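Local structure of VgrG protein (4DTH) at residues T106-H117 against I133-I142; H121-L130 against H149-E160. The protein carries an actin cross-linking toxin domain that binds ATP and magnesium ions and probably uses them to join G-actin monomers covalently. All coordinates share one frame; numbering follows the deposited sequence.

Contact 1: T106-H117 against I133-I142; sequences TRKQAMLWLATH and IQSEDGRFVI. With SO4 (sulfate ion), chain H.
F140 slides its ring under the helix until A110 sits over one face: A110 CA stands 3.7 Å from the ring centroid, a CH-pi contact only 12° off the normal. T106 CG2 meets the same ring at its edge. W113 brings a surface of similar size. Its CG lies anti to the backbone N (chi1 164°), which swings the indole off the helix and over the turn; S135 CB, 3.5 Å from W113 CE2, and F140 CB cover one indole face, while I133 CD1 comes up at the rim. I142 CD1 packs beside the indole, touching W113 CH2 at 3.6 Å, L114 CD1 and the H117 imidazole.

Here one face of helix 101-124 packs against the start of strand 140-144 and the turn before it; the axes of 106-117 and 140-142 approach to 9.9 Å and cross at -56°. The strand's neighbour 45-51 lends V49 to F140 and I142.

A sulfate that was probably picked up during crystallisation bridges the two sides. W113 NE1 donates to sulfate O4, 2.9 Å away and nearly straight, E136 N reaches the same oxygen, and H117 ND1 donates to O2.

Further out, the type I turn S135-G138 holds S135 and F140 in place through side-chain bonds. S135 OG accepts from F140 N at 3.0 Å and donates to D137 OD1, which also takes R139 N in an Asx turn. R139 CB backs the F140 face opposite A110.

Contact 2: H121-L130 against H149-E160; sequences HIDQSNHQPL and HVIAAGNGISAE. With SO4 (sulfate ion), chain G.
N126 and H127 reach into the curl of 149-160 with their flat groups turned to different work. The N126 amide uses both ends: OD1 receives A153 N at 2.8 Å on a lone pair, in its own carbonyl plane, and ND2 donates to A159 O at 2.9 Å from above that carbonyl's plane. A chi1 of -151° carries CG away from the backbone N and extends the amide between strand and returning loop, where a water links ND2 to A153 O and S158 O.

The H127 imidazole lies flat against A152, whose CB sits 3.5 Å from the ring centroid, over the centre of one face. NE2 donates in the ring plane to S158 O at 2.8 Å, and ND1 is also hydrogen-bonded, to Y69 OH; with both nitrogens engaged, the ring's rotation is fixed. P129 CB covers one H149 face too, but offset toward the rim, while H149 NE2 accepts L130 N at 2.9 Å, 33° out of the ring plane; N146 O holds H149 ND1.

H121 crosses I151 at about a right angle and sends NE2 to Q128 O at 2.8 Å. I151 N reaches that oxygen from the opposite face of the carbonyl plane.

N155 N in the A153-G156 type II' turn, and I157 N and S158 N just after it, donate to a second sulfate ion. Alongside strand 150-153, H127 N donates to I151 O, and H127 and Q128 together facing I151 make a G1 beta bulge.

Contact 1 and contact 2 lie along the same helix, 101-124, with centres about 19 Å apart. Their segments alternate in sequence: the chain leaves the helix through 121-130, enters 133-142 and continues into 149-160, so strands 140-144 and 150-153 follow one another. L130 forms the direct join, its CD2 3.6 Å from H117 NE2 and its CD1 4.2 Å from I142 CD1. Both contacts sit well off the centre of the chain, contact 1 by about 24 Å and contact 2 by about 28 Å. The A110 side chain of contact 1 is about 13 Å from the bound ATP, so A110 does not touch the nucleotide.

Contact 1: T106-H117 against I133-I142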
loop_
_atom_site.group_PDB
_atom_site.type_symbol
_atom_site.label_atom_id
_atom_site.label_comp_id
_atom_site.label_asym_id
_atom_site.label_seq_id
_atom_site.Cartn_x
_atom_site.Cartn_y
_atom_site.Cartn_z
ATOM N N THR A 106 17.738 -4.572 -8.980
ATOM C CA THR A 106 17.431 -3.906 -10.255
ATOM C C THR A 106 16.412 -2.776 -10.047
ATOM O O THR A 106 16.582 -1.707 -10.632
ATOM C CB THR A 106 17.010 -4.906 -11.336
ATOM O OG1 THR A 106 17.984 -5.952 -11.397
ATOM C CG2 THR A 106 16.885 -4.262 -12.710
ATOM N N ARG A 107 15.400 -2.985 -9.175
ATOM C CA ARG A 107 14.408 -1.941 -8.881
ATOM C C ARG A 107 15.067 -0.719 -8.237
ATOM O O ARG A 107 14.805 0.399 -8.671
ATOM C CB ARG A 107 13.280 -2.478 -7.987
ATOM C CG ARG A 107 12.250 -3.289 -8.756
ATOM C CD ARG A 107 11.670 -4.419 -7.897
ATOM N NE ARG A 107 10.599 -5.108 -8.621
ATOM C CZ ARG A 107 10.781 -5.965 -9.621
ATOM N NH1 ARG A 107 12.008 -6.312 -9.995
ATOM N NH2 ARG A 107 9.738 -6.488 -10.249
ATOM N N LYS A 108 15.949 -0.935 -7.241
ATOM C CA LYS A 108 16.663 0.147 -6.552
ATOM C C LYS A 108 17.532 0.923 -7.533
ATOM O O LYS A 108 17.489 2.153 -7.555
ATOM C CB LYS A 108 17.526 -0.423 -5.421
ATOM C CG LYS A 108 16.712 -0.936 -4.216
ATOM C CD LYS A 108 17.538 -1.910 -3.355
ATOM C CE LYS A 108 18.758 -1.250 -2.735
ATOM N NZ LYS A 108 19.528 -2.201 -1.888
ATOM N N GLN A 109 18.312 0.193 -8.356
ATOM C CA GLN A 109 19.205 0.799 -9.345
ATOM C C GLN A 109 18.441 1.592 -10.408
ATOM O O GLN A 109 18.863 2.706 -10.767
ATOM C CB GLN A 109 20.125 -0.268 -9.962
ATOM C CG GLN A 109 21.194 -0.722 -8.965
ATOM C CD GLN A 109 21.949 -1.943 -9.420
ATOM O OE1 GLN A 109 21.462 -3.074 -9.338
ATOM N NE2 GLN A 109 23.185 -1.747 -9.844
ATOM N N ALA A 110 17.301 1.035 -10.893
ATOM C CA ALA A 110 16.469 1.706 -11.904
ATOM C C ALA A 110 15.856 2.992 -11.347
ATOM O O ALA A 110 15.777 3.989 -12.061
ATOM C CB ALA A 110 15.379 0.769 -12.394
ATOM N N MET A 111 15.451 2.981 -10.063
ATOM C CA MET A 111 14.897 4.182 -9.427
ATOM C C MET A 111 15.959 5.254 -9.265
ATOM O O MET A 111 15.684 6.424 -9.549
ATOM C CB MET A 111 14.266 3.838 -8.083
ATOM C CG MET A 111 12.936 3.138 -8.237
ATOM S SD MET A 111 12.102 2.974 -6.657
ATOM C CE MET A 111 10.607 2.105 -7.184
ATOM N N LEU A 112 17.176 4.860 -8.847
ATOM C CA LEU A 112 18.288 5.806 -8.693
ATOM C C LEU A 112 18.694 6.376 -10.043
ATOM O O LEU A 112 18.935 7.582 -10.138
ATOM C CB LEU A 112 19.487 5.186 -7.969
ATOM C CG LEU A 112 19.274 4.887 -6.482
ATOM C CD1 LEU A 112 20.311 3.899 -5.984
ATOM C CD2 LEU A 112 19.266 6.173 -5.639
ATOM N N TRP A 113 18.686 5.537 -11.095
ATOM C CA TRP A 113 18.990 5.993 -12.455
ATOM C C TRP A 113 17.942 7.032 -12.878
ATOM O O TRP A 113 18.306 8.079 -13.419
ATOM C CB TRP A 113 19.020 4.831 -13.479
ATOM C CG TRP A 113 18.944 5.350 -14.895
ATOM C CD1 TRP A 113 19.933 5.998 -15.576
ATOM C CD2 TRP A 113 17.762 5.463 -15.703
ATOM N NE1 TRP A 113 19.451 6.475 -16.774
ATOM C CE2 TRP A 113 18.120 6.169 -16.874
ATOM C CE3 TRP A 113 16.431 5.035 -15.551
ATOM C CZ2 TRP A 113 17.204 6.437 -17.894
ATOM C CZ3 TRP A 113 15.525 5.298 -16.566
ATOM C CH2 TRP A 113 15.922 5.969 -17.732
ATOM N N LEU A 114 16.644 6.721 -12.681
ATOM C CA LEU A 114 15.583 7.649 -13.080
ATOM C C LEU A 114 15.693 8.995 -12.365
ATOM O O LEU A 114 15.499 10.030 -13.005
ATOM C CB LEU A 114 14.172 7.041 -12.948
ATOM C CG LEU A 114 13.040 7.945 -13.467
ATOM C CD1 LEU A 114 13.147 8.181 -14.968
ATOM C CD2 LEU A 114 11.684 7.383 -13.113
ATOM N N ALA A 115 16.076 8.989 -11.071
ATOM C CA ALA A 115 16.276 10.234 -10.321
ATOM C C ALA A 115 17.381 11.076 -10.977
ATOM O O ALA A 115 17.207 12.284 -11.124
ATOM C CB ALA A 115 16.623 9.931 -8.875
ATOM N N THR A 116 18.485 10.440 -11.422
ATOM C CA THR A 116 19.541 11.188 -12.116
ATOM C C THR A 116 19.045 11.710 -13.466
ATOM O O THR A 116 19.382 12.829 -13.845
ATOM C CB THR A 116 20.851 10.391 -12.237
ATOM O OG1 THR A 116 20.736 9.387 -13.254
ATOM C CG2 THR A 116 21.299 9.802 -10.917
ATOM N N HIS A 117 18.229 10.907 -14.172
ATOM C CA HIS A 117 17.638 11.296 -15.457
ATOM C C HIS A 117 16.700 12.512 -15.265
ATOM O O HIS A 117 16.735 13.452 -16.071
ATOM C CB HIS A 117 16.907 10.091 -16.082
ATOM C CG HIS A 117 16.216 10.412 -17.365
ATOM N ND1 HIS A 117 16.898 10.428 -18.569
ATOM C CD2 HIS A 117 14.918 10.720 -17.591
ATOM C CE1 HIS A 117 15.999 10.760 -19.484
ATOM N NE2 HIS A 117 14.795 10.941 -18.943
ATOM N N ILE A 133 12.680 6.914 -23.403
ATOM C CA ILE A 133 14.069 6.728 -23.809
ATOM C C ILE A 133 14.641 5.479 -23.162
ATOM O O ILE A 133 14.058 4.936 -22.217
ATOM C CB ILE A 133 14.941 7.991 -23.452
ATOM C CG1 ILE A 133 14.882 8.355 -21.941
ATOM C CG2 ILE A 133 14.588 9.200 -24.319
ATOM C CD1 ILE A 133 15.933 7.706 -21.090
ATOM N N GLN A 134 15.835 5.098 -23.627
ATOM C CA GLN A 134 16.590 4.005 -23.054
ATOM C C GLN A 134 17.765 4.655 -22.348
ATOM O O GLN A 134 18.338 5.616 -22.881
ATOM C CB GLN A 134 17.066 3.043 -24.156
ATOM C CG GLN A 134 17.681 1.763 -23.622
ATOM C CD GLN A 134 18.029 0.840 -24.753
ATOM O OE1 GLN A 134 19.140 0.873 -25.284
ATOM N NE2 GLN A 134 17.070 0.033 -25.177
ATOM N N SER A 135 18.125 4.151 -21.158
ATOM C CA SER A 135 19.266 4.632 -20.372
ATOM C C SER A 135 20.551 4.516 -21.202
ATOM O O SER A 135 20.624 3.677 -22.110
ATOM C CB SER A 135 19.416 3.821 -19.092
ATOM O OG SER A 135 19.798 2.482 -19.353
ATOM N N GLU A 136 21.560 5.342 -20.876
ATOM C CA GLU A 136 22.848 5.375 -21.579
ATOM C C GLU A 136 23.542 4.010 -21.613
ATOM O O GLU A 136 24.083 3.629 -22.655
ATOM C CB GLU A 136 23.766 6.441 -20.957
ATOM C CG GLU A 136 24.699 7.106 -21.955
ATOM C CD GLU A 136 24.041 7.733 -23.173
ATOM O OE1 GLU A 136 23.023 8.447 -23.016
ATOM O OE2 GLU A 136 24.548 7.499 -24.293
ATOM N N ASP A 137 23.483 3.263 -20.493
ATOM C CA ASP A 137 24.079 1.927 -20.375
ATOM C C ASP A 137 23.203 0.807 -20.965
ATOM O O ASP A 137 23.606 -0.357 -20.957
ATOM C CB ASP A 137 24.471 1.625 -18.915
ATOM C CG ASP A 137 23.348 1.698 -17.888
ATOM O OD1 ASP A 137 22.163 1.698 -18.294
ATOM O OD2 ASP A 137 23.654 1.702 -16.680
ATOM N N GLY A 138 22.019 1.170 -21.449
ATOM C CA GLY A 138 21.063 0.248 -22.045
ATOM C C GLY A 138 20.321 -0.646 -21.070
ATOM O O GLY A 138 19.540 -1.478 -21.519
ATOM N N ARG A 139 20.517 -0.475 -19.736
ATOM C CA ARG A 139 19.857 -1.317 -18.717
ATOM C C ARG A 139 18.364 -1.049 -18.593
ATOM O O ARG A 139 17.608 -1.983 -18.322
ATOM C CB ARG A 139 20.479 -1.130 -17.309
ATOM C CG ARG A 139 21.971 -1.390 -17.184
ATOM C CD ARG A 139 22.325 -2.102 -15.897
ATOM N NE ARG A 139 22.643 -1.204 -14.790
ATOM C CZ ARG A 139 22.297 -1.430 -13.520
ATOM N NH1 ARG A 139 21.577 -2.499 -13.198
ATOM N NH2 ARG A 139 22.643 -0.577 -12.572
ATOM N N PHE A 140 17.956 0.252 -18.679
ATOM C CA PHE A 140 16.587 0.679 -18.403
ATOM C C PHE A 140 15.903 1.431 -19.520
ATOM O O PHE A 140 16.546 2.159 -20.279
ATOM C CB PHE A 140 16.552 1.512 -17.101
ATOM C CG PHE A 140 17.372 0.919 -15.978
ATOM C CD1 PHE A 140 17.055 -0.329 -15.447
ATOM C CD2 PHE A 140 18.465 1.601 -15.459
ATOM C CE1 PHE A 140 17.831 -0.893 -14.431
ATOM C CE2 PHE A 140 19.228 1.047 -14.424
ATOM C CZ PHE A 140 18.896 -0.191 -13.908
ATOM N N VAL A 141 14.584 1.247 -19.615
ATOM C CA VAL A 141 13.742 1.850 -20.646
ATOM C C VAL A 141 12.539 2.529 -20.000
ATOM O O VAL A 141 11.842 1.908 -19.195
ATOM C CB VAL A 141 13.281 0.790 -21.699
ATOM C CG1 VAL A 141 12.294 1.386 -22.701
ATOM C CG2 VAL A 141 14.461 0.149 -22.424
ATOM N N ILE A 142 12.293 3.797 -20.368
ATOM C CA ILE A 142 11.117 4.537 -19.921
ATOM C C ILE A 142 10.051 4.361 -20.986
ATOM O O ILE A 142 10.323 4.566 -22.170
ATOM C CB ILE A 142 11.388 6.066 -19.716
ATOM C CG1 ILE A 142 12.448 6.334 -18.637
ATOM C CG2 ILE A 142 10.085 6.816 -19.396
ATOM C CD1 ILE A 142 12.992 7.838 -18.627
HETATM S S SO4 H . 20.342 8.838 -19.476
HETATM O O1 SO4 H . 21.349 9.713 -20.069
HETATM O O2 SO4 H . 19.667 9.532 -18.356
HETATM O O3 SO4 H . 19.346 8.505 -20.491
HETATM O O4 SO4 H . 20.999 7.614 -18.967
#

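Contact 2: H121-L130 against H149-E160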
loop_
_atom_site.group_PDB
_atom_site.type_symbol
_atom_site.label_atom_id
_atom_site.label_comp_id
_atom_site.label_asym_id
_atom_site.label_seq_id
_atom_site.Cartn_x
_atom_site.Cartn_y
_atom_site.Cartn_z
ATOM N N HIS A 121 16.648 16.304 -16.700
ATOM C CA HIS A 121 15.397 16.751 -17.321
ATOM C C HIS A 121 14.939 18.124 -16.846
ATOM O O HIS A 121 14.601 18.957 -17.667
ATOM C CB HIS A 121 14.279 15.707 -17.129
ATOM C CG HIS A 121 13.030 16.032 -17.896
ATOM N ND1 HIS A 121 12.882 15.661 -19.220
ATOM C CD2 HIS A 121 11.913 16.693 -17.499
ATOM C CE1 HIS A 121 11.679 16.079 -19.581
ATOM N NE2 HIS A 121 11.060 16.711 -18.584
ATOM N N ILE A 122 14.958 18.384 -15.544
ATOM C CA ILE A 122 14.548 19.701 -15.021
ATOM C C ILE A 122 15.583 20.810 -15.313
ATOM O O ILE A 122 15.272 22.004 -15.221
ATOM C CB ILE A 122 14.162 19.643 -13.528
ATOM C CG1 ILE A 122 15.368 19.195 -12.652
ATOM C CG2 ILE A 122 12.902 18.785 -13.316
ATOM C CD1 ILE A 122 15.258 19.527 -11.115
ATOM N N ASP A 123 16.809 20.408 -15.666
ATOM C CA ASP A 123 17.855 21.365 -15.993
ATOM C C ASP A 123 17.731 21.838 -17.429
ATOM O O ASP A 123 17.921 23.016 -17.692
ATOM C CB ASP A 123 19.243 20.768 -15.737
ATOM C CG ASP A 123 20.350 21.799 -15.777
ATOM O OD1 ASP A 123 20.266 22.798 -15.015
ATOM O OD2 ASP A 123 21.285 21.624 -16.571
ATOM N N GLN A 124 17.403 20.931 -18.360
ATOM C CA GLN A 124 17.355 21.321 -19.765
ATOM C C GLN A 124 16.016 21.227 -20.468
ATOM O O GLN A 124 15.884 21.710 -21.595
ATOM C CB GLN A 124 18.404 20.543 -20.533
ATOM C CG GLN A 124 18.164 19.059 -20.555
ATOM C CD GLN A 124 19.392 18.335 -21.004
ATOM O OE1 GLN A 124 20.523 18.675 -20.624
ATOM N NE2 GLN A 124 19.186 17.298 -21.800
ATOM N N SER A 125 15.051 20.568 -19.830
ATOM C CA SER A 125 13.729 20.386 -20.395
ATOM C C SER A 125 12.669 20.695 -19.345
ATOM O O SER A 125 11.660 20.009 -19.278
ATOM C CB SER A 125 13.582 18.967 -20.939
ATOM O OG SER A 125 14.485 18.776 -22.016
ATOM N N ASN A 126 12.906 21.724 -18.508
ATOM C CA ASN A 126 11.949 22.074 -17.455
ATOM C C ASN A 126 10.572 22.403 -18.040
ATOM O O ASN A 126 10.492 23.059 -19.084
ATOM C CB ASN A 126 12.474 23.214 -16.581
ATOM C CG ASN A 126 11.931 23.149 -15.169
ATOM O OD1 ASN A 126 11.699 22.069 -14.612
ATOM N ND2 ASN A 126 11.753 24.304 -14.551
ATOM N N HIS A 127 9.502 21.892 -17.394
ATOM C CA HIS A 127 8.100 22.075 -17.827
ATOM C C HIS A 127 7.765 21.357 -19.139
ATOM O O HIS A 127 6.890 21.795 -19.882
ATOM C CB HIS A 127 7.682 23.555 -17.841
ATOM C CG HIS A 127 7.620 24.176 -16.481
ATOM N ND1 HIS A 127 6.452 24.170 -15.742
ATOM C CD2 HIS A 127 8.571 24.848 -15.792
ATOM C CE1 HIS A 127 6.730 24.815 -14.621
ATOM N NE2 HIS A 127 7.989 25.252 -14.608
ATOM N N GLN A 128 8.453 20.235 -19.390
ATOM C CA GLN A 128 8.200 19.410 -20.567
ATOM C C GLN A 128 7.906 17.981 -20.133
ATOM O O GLN A 128 8.397 17.544 -19.076
ATOM C CB GLN A 128 9.415 19.392 -21.498
ATOM C CG GLN A 128 9.617 20.676 -22.258
ATOM C CD GLN A 128 10.977 20.628 -22.858
ATOM O OE1 GLN A 128 11.365 19.720 -23.568
ATOM N NE2 GLN A 128 11.783 21.538 -22.479
ATOM N N PRO A 129 7.155 17.203 -20.962
ATOM C CA PRO A 129 6.921 15.809 -20.571
ATOM C C PRO A 129 8.211 15.013 -20.658
ATOM O O PRO A 129 9.126 15.366 -21.420
ATOM C CB PRO A 129 5.932 15.286 -21.621
ATOM C CG PRO A 129 6.031 16.202 -22.765
ATOM C CD PRO A 129 6.522 17.521 -22.269
ATOM N N LEU A 130 8.272 13.927 -19.889
ATOM C CA LEU A 130 9.356 12.957 -19.932
ATOM C C LEU A 130 9.206 12.237 -21.269
ATOM O O LEU A 130 8.072 11.995 -21.704
ATOM C CB LEU A 130 9.128 11.908 -18.827
ATOM C CG LEU A 130 10.085 11.793 -17.656
ATOM C CD1 LEU A 130 10.034 10.381 -17.094
ATOM C CD2 LEU A 130 11.528 12.095 -18.037
ATOM N N HIS A 149 1.304 15.299 -19.794
ATOM C CA HIS A 149 1.945 15.650 -18.528
ATOM C C HIS A 149 3.152 16.531 -18.785
ATOM O O HIS A 149 3.643 16.599 -19.915
ATOM C CB HIS A 149 2.379 14.382 -17.733
ATOM C CG HIS A 149 3.666 13.767 -18.211
ATOM N ND1 HIS A 149 3.682 12.804 -19.206
ATOM C CD2 HIS A 149 4.944 14.023 -17.832
ATOM C CE1 HIS A 149 4.956 12.502 -19.397
ATOM N NE2 HIS A 149 5.753 13.210 -18.592
ATOM N N VAL A 150 3.641 17.193 -17.733
ATOM C CA VAL A 150 4.898 17.941 -17.752
ATOM C C VAL A 150 5.622 17.663 -16.442
ATOM O O VAL A 150 4.977 17.418 -15.415
ATOM C CB VAL A 150 4.793 19.472 -18.044
ATOM C CG1 VAL A 150 4.270 19.748 -19.447
ATOM C CG2 VAL A 150 3.971 20.216 -16.989
ATOM N N ILE A 151 6.952 17.711 -16.478
ATOM C CA ILE A 151 7.787 17.551 -15.285
ATOM C C ILE A 151 8.411 18.917 -15.036
ATOM O O ILE A 151 8.990 19.501 -15.959
ATOM C CB ILE A 151 8.875 16.449 -15.485
ATOM C CG1 ILE A 151 8.251 15.057 -15.765
ATOM C CG2 ILE A 151 9.871 16.417 -14.291
ATOM C CD1 ILE A 151 7.400 14.439 -14.588
ATOM N N ALA A 152 8.330 19.410 -13.795
ATOM C CA ALA A 152 8.893 20.709 -13.442
ATOM C C ALA A 152 9.618 20.674 -12.111
ATOM O O ALA A 152 9.175 20.007 -11.179
ATOM C CB ALA A 152 7.815 21.776 -13.427
ATOM N N ALA A 153 10.728 21.412 -12.025
ATOM C CA ALA A 153 11.560 21.511 -10.825
ATOM C C ALA A 153 10.820 22.142 -9.664
ATOM O O ALA A 153 9.942 22.987 -9.868
ATOM C CB ALA A 153 12.785 22.342 -11.133
ATOM N N GLY A 154 11.199 21.734 -8.455
ATOM C CA GLY A 154 10.637 22.266 -7.222
ATOM C C GLY A 154 9.141 22.070 -7.147
ATOM O O GLY A 154 8.652 20.953 -7.338
ATOM N N ASN A 155 8.407 23.162 -6.916
ATOM C CA ASN A 155 6.955 23.081 -6.850
ATOM C C ASN A 155 6.264 23.443 -8.188
ATOM O O ASN A 155 5.039 23.513 -8.258
ATOM C CB ASN A 155 6.417 23.839 -5.619
ATOM C CG ASN A 155 6.828 23.167 -4.318
ATOM O OD1 ASN A 155 6.471 22.012 -4.037
ATOM N ND2 ASN A 155 7.621 23.858 -3.512
ATOM N N GLY A 156 7.064 23.581 -9.250
ATOM C CA GLY A 156 6.579 23.854 -10.601
ATOM C C GLY A 156 5.980 25.224 -10.867
ATOM O O GLY A 156 5.254 25.392 -11.854
ATOM N N ILE A 157 6.286 26.221 -10.015
ATOM C CA ILE A 157 5.782 27.591 -10.198
ATOM C C ILE A 157 6.733 28.403 -11.099
ATOM O O ILE A 157 6.273 29.098 -12.005
ATOM C CB ILE A 157 5.457 28.290 -8.840
ATOM C CG1 ILE A 157 4.314 27.533 -8.099
ATOM C CG2 ILE A 157 5.109 29.791 -9.034
ATOM C CD1 ILE A 157 4.155 27.851 -6.598
ATOM N N SER A 158 8.050 28.299 -10.858
ATOM C CA SER A 158 9.056 29.033 -11.628
ATOM C C SER A 158 9.405 28.346 -12.948
ATOM O O SER A 158 9.409 27.113 -13.016
ATOM C CB SER A 158 10.324 29.218 -10.804
ATOM O OG SER A 158 10.050 29.973 -9.636
ATOM N N ALA A 159 9.772 29.145 -13.971
ATOM C CA ALA A 159 10.176 28.594 -15.264
ATOM C C ALA A 159 11.511 27.848 -15.147
ATOM O O ALA A 159 11.715 26.853 -15.844
ATOM C CB ALA A 159 10.286 29.697 -16.298
ATOM N N GLU A 160 12.408 28.318 -14.266
ATOM C CA GLU A 160 13.724 27.697 -14.068
ATOM C C GLU A 160 13.862 27.019 -12.716
ATOM O O GLU A 160 13.258 27.461 -11.736
ATOM C CB GLU A 160 14.837 28.736 -14.211
ATOM C CG GLU A 160 14.940 29.324 -15.607
ATOM C CD GLU A 160 15.949 30.445 -15.772
ATOM O OE1 GLU A 160 16.931 30.502 -14.997
ATOM O OE2 GLU A 160 15.763 31.260 -16.704
HETATM S S SO4 G . 9.048 26.583 -7.367
HETATM O O1 SO4 G . 9.393 27.968 -6.991
HETATM O O2 SO4 G . 9.831 25.652 -6.518
HETATM O O3 SO4 G . 7.609 26.371 -7.152
HETATM O O4 SO4 G . 9.346 26.381 -8.802
HETATM O O HOH W 1 10.084 24.578 -12.075
#